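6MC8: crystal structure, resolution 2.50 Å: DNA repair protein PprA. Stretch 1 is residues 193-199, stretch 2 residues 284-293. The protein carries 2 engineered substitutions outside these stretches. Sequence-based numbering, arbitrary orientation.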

# COMPACT_ATOMS: atom_id res chain seq x y z
N GLU A 193 10.81 -4.14 -14.26
CA GLU A 193 11.52 -5.33 -14.69
C GLU A 193 11.31 -5.50 -16.19
O GLU A 193 10.21 -5.30 -16.69
CB GLU A 193 11.01 -6.57 -13.95
CG GLU A 193 11.73 -7.86 -14.30
CD GLU A 193 11.19 -9.05 -13.57
OE1 GLU A 193 10.23 -8.89 -12.80
OE2 GLU A 193 11.73 -10.15 -13.75
N VAL A 194 12.38 -5.84 -16.89
CA VAL A 194 12.34 -6.18 -18.31
C VAL A 194 12.88 -7.59 -18.46
O VAL A 194 14.01 -7.87 -18.05
CB VAL A 194 13.14 -5.16 -19.14
CG1 VAL A 194 13.35 -5.67 -20.53
CG2 VAL A 194 12.42 -3.85 -19.20
N HIS A 195 12.07 -8.47 -19.04
CA HIS A 195 12.33 -9.91 -19.02
C HIS A 195 12.29 -10.49 -20.42
O HIS A 195 11.29 -10.36 -21.13
CB HIS A 195 11.29 -10.61 -18.15
CG HIS A 195 11.45 -12.09 -18.10
ND1 HIS A 195 12.42 -12.71 -17.34
CD2 HIS A 195 10.75 -13.08 -18.70
CE1 HIS A 195 12.31 -14.02 -17.48
NE2 HIS A 195 11.31 -14.27 -18.30
N ARG A 196 13.37 -11.17 -20.80
CA ARG A 196 13.39 -12.02 -21.99
C ARG A 196 13.79 -13.41 -21.53
O ARG A 196 14.86 -13.56 -20.91
CB ARG A 196 14.35 -11.51 -23.06
CG ARG A 196 14.24 -12.30 -24.35
CD ARG A 196 15.26 -11.89 -25.39
NE ARG A 196 15.08 -10.53 -25.86
CZ ARG A 196 15.93 -9.54 -25.63
NH1 ARG A 196 17.03 -9.78 -24.93
NH2 ARG A 196 15.70 -8.33 -26.10
N PRO A 197 12.98 -14.44 -21.80
CA PRO A 197 13.21 -15.76 -21.20
C PRO A 197 14.48 -16.44 -21.72
O PRO A 197 14.75 -16.46 -22.92
CB PRO A 197 11.96 -16.55 -21.60
CG PRO A 197 10.94 -15.52 -21.86
CD PRO A 197 11.67 -14.37 -22.46
N ALA A 198 15.25 -16.98 -20.79
CA ALA A 198 16.50 -17.66 -21.11
C ALA A 198 16.77 -18.72 -20.06
O ALA A 198 16.73 -18.45 -18.86
CB ALA A 198 17.67 -16.68 -21.18
N THR A 199 17.03 -19.93 -20.52
CA THR A 199 17.52 -21.02 -19.70
C THR A 199 19.01 -21.17 -19.97
O THR A 199 19.53 -20.60 -20.94
CB THR A 199 16.78 -22.33 -20.02
OG1 THR A 199 17.04 -22.75 -21.36
CG2 THR A 199 15.29 -22.16 -19.82
N ALA A 284 16.65 -0.66 -18.46
CA ALA A 284 16.58 -2.09 -18.17
C ALA A 284 16.59 -2.92 -19.45
O ALA A 284 17.11 -4.03 -19.47
CB ALA A 284 15.34 -2.39 -17.35
N THR A 285 16.02 -2.38 -20.53
CA THR A 285 16.04 -3.08 -21.81
C THR A 285 17.45 -3.10 -22.40
O THR A 285 17.90 -4.14 -22.90
CB THR A 285 15.05 -2.42 -22.77
OG1 THR A 285 13.73 -2.49 -22.21
CG2 THR A 285 15.04 -3.10 -24.12
N GLU A 286 18.15 -1.97 -22.33
CA GLU A 286 19.54 -1.93 -22.77
C GLU A 286 20.45 -2.76 -21.87
O GLU A 286 21.44 -3.33 -22.33
CB GLU A 286 20.03 -0.48 -22.83
CG GLU A 286 19.56 0.29 -24.04
CD GLU A 286 20.27 -0.13 -25.33
OE1 GLU A 286 21.47 -0.46 -25.26
OE2 GLU A 286 19.62 -0.14 -26.39
N THR A 287 20.13 -2.82 -20.57
CA THR A 287 20.92 -3.64 -19.67
C THR A 287 20.67 -5.13 -19.93
O THR A 287 21.62 -5.92 -19.92
CB THR A 287 20.60 -3.28 -18.21
OG1 THR A 287 20.83 -1.89 -18.01
CG2 THR A 287 21.48 -4.05 -17.25
N LEU A 288 19.42 -5.50 -20.21
CA LEU A 288 19.11 -6.90 -20.50
C LEU A 288 19.72 -7.35 -21.82
O LEU A 288 20.22 -8.48 -21.93
CB LEU A 288 17.60 -7.12 -20.51
CG LEU A 288 17.14 -8.54 -20.83
CD1 LEU A 288 17.66 -9.52 -19.80
CD2 LEU A 288 15.64 -8.63 -20.95
N ASP A 289 19.69 -6.49 -22.84
CA ASP A 289 20.23 -6.86 -24.14
C ASP A 289 21.74 -7.00 -24.09
O ASP A 289 22.32 -7.88 -24.74
CB ASP A 289 19.82 -5.84 -25.21
CG ASP A 289 18.35 -5.91 -25.55
OD1 ASP A 289 17.74 -6.98 -25.35
OD2 ASP A 289 17.80 -4.90 -26.03
N GLU A 290 22.40 -6.15 -23.30
CA GLU A 290 23.86 -6.23 -23.22
C GLU A 290 24.32 -7.40 -22.37
O GLU A 290 25.30 -8.07 -22.71
CB GLU A 290 24.42 -4.90 -22.70
CG GLU A 290 25.93 -4.92 -22.51
CD GLU A 290 26.70 -5.21 -23.79
OE1 GLU A 290 26.26 -4.79 -24.88
OE2 GLU A 290 27.74 -5.90 -23.71
N LEU A 291 23.60 -7.69 -21.28
CA LEU A 291 23.98 -8.81 -20.42
C LEU A 291 23.78 -10.15 -21.12
O LEU A 291 24.55 -11.09 -20.88
CB LEU A 291 23.17 -8.78 -19.12
CG LEU A 291 23.59 -7.75 -18.08
CD1 LEU A 291 22.50 -7.66 -17.06
CD2 LEU A 291 24.88 -8.15 -17.43
N GLN A 292 22.78 -10.25 -21.99
CA GLN A 292 22.58 -11.48 -22.73
C GLN A 292 23.58 -11.61 -23.88
O GLN A 292 23.99 -12.72 -24.23
CB GLN A 292 21.14 -11.56 -23.23
CG GLN A 292 20.15 -11.89 -22.13
CD GLN A 292 18.72 -11.92 -22.61
OE1 GLN A 292 18.41 -11.47 -23.71
NE2 GLN A 292 17.85 -12.48 -21.80
N LYS A 293 23.98 -10.49 -24.48
CA LYS A 293 24.99 -10.56 -25.53
C LYS A 293 26.38 -10.79 -24.95
O LYS A 293 27.21 -11.46 -25.56
CB LYS A 293 24.96 -9.31 -26.40
CG LYS A 293 23.78 -9.26 -27.35
CD LYS A 293 23.91 -8.15 -28.38
CE LYS A 293 23.61 -6.79 -27.79
NZ LYS A 293 23.62 -5.73 -28.83

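What holds the charged part of this contact together? Arg-196 reaches the helix with a largely extended side chain, chi1 and chi2 both t, and its guanidinium forms a salt bridge with Asp-289. Arg-196 NH2 donates to Asp-289 OD1 at 2.6 Å, and Arg-196 NH1 donates to the same Asp-289 OD1 at 2.9 Å, so one carboxylate oxygen receives both terminal nitrogens. It lies near the guanidinium plane, at the edge, where the N-H groups point. The CA-to-CB bond of Asp-289 runs sideways, yet the end of its side chain comes nearer to meet the arginine.

How does Gln-292 use its amide? Its two ends serve opposite roles toward the same residue. Arg-196 NH1 donates to Gln-292 OE1 at 2.5 Å, a very short hydrogen bond, while Gln-292 NE2 gives a weak one to the backbone Arg-196 O at 3.3 Å, with an angle of 132°. Asp-289 and Gln-292 are three residues apart, a little less than one helical turn, which lets both face the guanidinium.

Where do apolar side chains meet? Val-194 points toward the helix and makes apolar contacts with two residues about one turn apart: Val-194 CG2 lies 3.8 Å from Ala-284 CB, and Val-194 CG1 lies 3.8 Å from Leu-288 CD2. Alternation along the strand turns Glu-193 and His-195 away, so of the three strand residues only Val-194 directs its side chain at the helix.

What else does Leu-288 touch? The Leu-288 CD2 methyl rests against the backbone of stretch 1, 3.4 Å from Val-194 O and 3.4 Å from Arg-196 N. The same Leu-288 CD2 is 3.8 Å from Arg-196 CB, so this methyl packs beside the aliphatic base of the side chain whose far end is held by Asp-289 and Gln-292.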